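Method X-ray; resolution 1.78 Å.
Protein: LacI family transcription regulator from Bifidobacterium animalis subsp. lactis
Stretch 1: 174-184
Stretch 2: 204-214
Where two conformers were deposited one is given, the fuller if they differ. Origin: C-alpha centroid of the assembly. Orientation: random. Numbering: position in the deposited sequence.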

# COMPACT_ATOMS: atom_id res chain seq x y z
N ASP A 174 -18.77 8.14 -7.31
CA ASP A 174 -19.59 8.11 -8.51
C ASP A 174 -18.99 7.17 -9.53
O ASP A 174 -18.44 7.60 -10.54
CB ASP A 174 -19.77 9.51 -9.10
CG ASP A 174 -20.98 9.61 -10.03
OD1 ASP A 174 -21.46 8.58 -10.56
OD2 ASP A 174 -21.45 10.75 -10.24
N ASP A 175 -19.12 5.87 -9.28
CA ASP A 175 -18.58 4.89 -10.22
C ASP A 175 -19.22 4.96 -11.61
O ASP A 175 -18.56 4.67 -12.59
CB ASP A 175 -18.68 3.47 -9.65
CG ASP A 175 -17.66 3.20 -8.55
OD1 ASP A 175 -16.71 4.00 -8.41
OD2 ASP A 175 -17.81 2.19 -7.84
N ALA A 176 -20.50 5.29 -11.68
CA ALA A 176 -21.16 5.40 -12.99
C ALA A 176 -20.54 6.50 -13.84
O ALA A 176 -20.32 6.32 -15.04
CB ALA A 176 -22.65 5.62 -12.83
N ALA A 177 -20.26 7.65 -13.22
CA ALA A 177 -19.56 8.75 -13.89
C ALA A 177 -18.19 8.31 -14.40
O ALA A 177 -17.84 8.51 -15.56
CB ALA A 177 -19.42 9.96 -12.97
N ALA A 178 -17.40 7.74 -13.50
CA ALA A 178 -16.07 7.24 -13.86
C ALA A 178 -16.14 6.24 -15.02
O ALA A 178 -15.28 6.25 -15.91
CB ALA A 178 -15.41 6.62 -12.65
N SER A 179 -17.14 5.37 -15.00
CA SER A 179 -17.32 4.38 -16.06
C SER A 179 -17.48 5.08 -17.40
O SER A 179 -16.84 4.69 -18.39
CB SER A 179 -18.56 3.51 -15.80
OG SER A 179 -18.43 2.77 -14.59
N GLY A 180 -18.31 6.11 -17.43
CA GLY A 180 -18.52 6.90 -18.63
C GLY A 180 -17.25 7.55 -19.13
O GLY A 180 -16.97 7.55 -20.33
N THR A 181 -16.46 8.10 -18.22
CA THR A 181 -15.23 8.79 -18.61
C THR A 181 -14.27 7.81 -19.29
O THR A 181 -13.67 8.14 -20.32
CB THR A 181 -14.55 9.45 -17.40
OG1 THR A 181 -15.43 10.46 -16.86
CG2 THR A 181 -13.25 10.10 -17.82
N MSE A 182 -14.14 6.61 -18.73
CA MSE A 182 -13.25 5.59 -19.29
C MSE A 182 -13.75 5.08 -20.63
O MSE A 182 -12.99 4.95 -21.59
CB MSE A 182 -13.08 4.44 -18.31
CG MSE A 182 -12.21 4.80 -17.13
SE MSE A 182 -11.96 3.26 -15.99
CE MSE A 182 -13.69 3.22 -15.17
N ILE A 183 -15.05 4.81 -20.71
CA ILE A 183 -15.60 4.27 -21.94
C ILE A 183 -15.56 5.30 -23.05
O ILE A 183 -15.26 4.97 -24.20
CB ILE A 183 -17.03 3.74 -21.73
CG1 ILE A 183 -17.01 2.60 -20.72
CG2 ILE A 183 -17.66 3.29 -23.04
CD1 ILE A 183 -18.37 2.29 -20.14
N ARG A 184 -15.84 6.56 -22.74
CA ARG A 184 -15.78 7.59 -23.78
C ARG A 184 -14.36 7.76 -24.33
O ARG A 184 -14.19 8.03 -25.50
CB ARG A 184 -16.33 8.93 -23.28
CG ARG A 184 -17.84 8.95 -23.05
CD ARG A 184 -18.34 10.38 -22.84
NE ARG A 184 -17.79 10.94 -21.60
CZ ARG A 184 -18.31 10.74 -20.39
NH1 ARG A 184 -19.41 10.01 -20.27
NH2 ARG A 184 -17.73 11.27 -19.31
N GLY A 204 -20.14 -4.42 -3.04
CA GLY A 204 -21.31 -3.56 -3.12
C GLY A 204 -21.32 -2.68 -4.36
O GLY A 204 -22.39 -2.25 -4.80
N HIS A 205 -20.15 -2.41 -4.93
CA HIS A 205 -20.09 -1.57 -6.13
C HIS A 205 -20.16 -2.38 -7.43
O HIS A 205 -20.12 -1.80 -8.53
CB HIS A 205 -18.88 -0.63 -6.12
CG HIS A 205 -17.55 -1.32 -6.19
ND1 HIS A 205 -17.24 -2.27 -7.14
CD2 HIS A 205 -16.44 -1.18 -5.43
CE1 HIS A 205 -16.00 -2.70 -6.95
NE2 HIS A 205 -15.49 -2.05 -5.92
N SER A 206 -20.25 -3.70 -7.31
CA SER A 206 -20.24 -4.57 -8.48
C SER A 206 -21.42 -4.31 -9.42
O SER A 206 -21.24 -4.22 -10.63
CB SER A 206 -20.22 -6.03 -8.06
OG SER A 206 -20.45 -6.87 -9.17
N TYR A 207 -22.61 -4.15 -8.86
CA TYR A 207 -23.80 -3.98 -9.67
C TYR A 207 -23.97 -2.57 -10.24
O TYR A 207 -24.57 -2.39 -11.30
CB TYR A 207 -25.03 -4.41 -8.88
CG TYR A 207 -25.00 -5.88 -8.55
CD1 TYR A 207 -24.30 -6.77 -9.34
CD2 TYR A 207 -25.66 -6.37 -7.43
CE1 TYR A 207 -24.26 -8.11 -9.05
CE2 TYR A 207 -25.63 -7.72 -7.13
CZ TYR A 207 -24.92 -8.58 -7.94
OH TYR A 207 -24.87 -9.92 -7.67
N ILE A 208 -23.43 -1.58 -9.53
CA ILE A 208 -23.43 -0.21 -10.02
C ILE A 208 -22.53 -0.11 -11.24
O ILE A 208 -22.90 0.47 -12.27
CB ILE A 208 -22.87 0.77 -8.95
CG1 ILE A 208 -23.76 0.79 -7.71
CG2 ILE A 208 -22.69 2.16 -9.55
CD1 ILE A 208 -25.15 1.33 -7.95
N ARG A 209 -21.33 -0.68 -11.12
CA ARG A 209 -20.38 -0.64 -12.21
C ARG A 209 -20.86 -1.42 -13.42
O ARG A 209 -20.72 -0.95 -14.54
CB ARG A 209 -19.01 -1.16 -11.75
CG ARG A 209 -18.39 -0.28 -10.68
CD ARG A 209 -17.03 -0.79 -10.25
NE ARG A 209 -16.40 0.15 -9.32
CZ ARG A 209 -15.11 0.16 -9.03
NH1 ARG A 209 -14.30 -0.73 -9.59
NH2 ARG A 209 -14.63 1.05 -8.18
N ASP A 210 -21.41 -2.61 -13.19
CA ASP A 210 -21.87 -3.44 -14.30
C ASP A 210 -23.02 -2.77 -15.04
O ASP A 210 -23.07 -2.79 -16.27
CB ASP A 210 -22.28 -4.84 -13.83
CG ASP A 210 -22.86 -5.69 -14.96
OD1 ASP A 210 -22.11 -6.03 -15.90
OD2 ASP A 210 -24.07 -6.01 -14.91
N ALA A 211 -23.94 -2.16 -14.29
CA ALA A 211 -25.07 -1.49 -14.92
C ALA A 211 -24.61 -0.32 -15.78
O ALA A 211 -25.11 -0.12 -16.89
CB ALA A 211 -26.08 -1.03 -13.87
N ALA A 212 -23.66 0.46 -15.26
CA ALA A 212 -23.11 1.58 -16.01
C ALA A 212 -22.38 1.13 -17.27
O ALA A 212 -22.61 1.68 -18.35
CB ALA A 212 -22.19 2.42 -15.12
N PHE A 213 -21.52 0.13 -17.15
CA PHE A 213 -20.81 -0.39 -18.31
C PHE A 213 -21.75 -0.96 -19.37
O PHE A 213 -21.60 -0.71 -20.56
CB PHE A 213 -19.73 -1.41 -17.91
CG PHE A 213 -18.37 -0.79 -17.77
CD1 PHE A 213 -18.05 -0.04 -16.66
CD2 PHE A 213 -17.43 -0.92 -18.78
CE1 PHE A 213 -16.80 0.56 -16.53
CE2 PHE A 213 -16.18 -0.32 -18.67
CZ PHE A 213 -15.87 0.41 -17.54
N SER A 214 -22.74 -1.73 -18.93
CA SER A 214 -23.69 -2.31 -19.86
C SER A 214 -24.49 -1.23 -20.59
O SER A 214 -24.66 -1.30 -21.80
CB SER A 214 -24.64 -3.28 -19.15
OG SER A 214 -23.91 -4.37 -18.63

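Two helices, 175-184 and 206-214, run in broadly the same direction, their axes crossing at -38° and approaching to 8.8 Å. D174 sits at the N-cap of the first, and its OD1 accepts from A177 N at 3.1 Å. The backbones come closest where both residues are small. The CA atoms of A176 and A212 lie 5.2 Å apart, and A212 CB, which points toward the other helix, rests 3.8 Å from A176 CA. A methyl group packed against backbone leaves little between the helices at this point.

On one side of this alanine contact, toward the start of both helices, lies a salt bridge. D175 points toward its partner helix, whereas R209 leaves its own sideways and extends back with chi2 and chi3 both t. R209 NE donates to D175 OD2 at 2.9 Å with a nearly straight N-H...O angle of 169°. R209 NH2 reaches the same D175 OD2 at 3.4 Å, but at 135° that bond is weak. The carboxylate oxygen therefore meets the guanidinium at its edge, near the plane. I208 adds an aliphatic neighbour, its CG2 lying 4.2 Å from D175 CB.

Further along, F213 does the filling. Its CB leaves sideways, yet the ring swings in at a chi1 of -95°, between the usual wells, and covers the next turns of the first helix. I183 CD1 sits over one face, 3.7 Å from the F213 ring centroid and 16° off the normal, a CH-pi contact; selenomethionine M182 meets the ring edge, with its CE 4.3 Å from F213 CZ. S179 also points toward the second helix, and its OG donates to D175 O at 2.8 Å, one turn back; that same OG lies 3.4 Å from F213 CE1. The pattern is small residues at the crossing, charge pairing before it and an aromatic beyond.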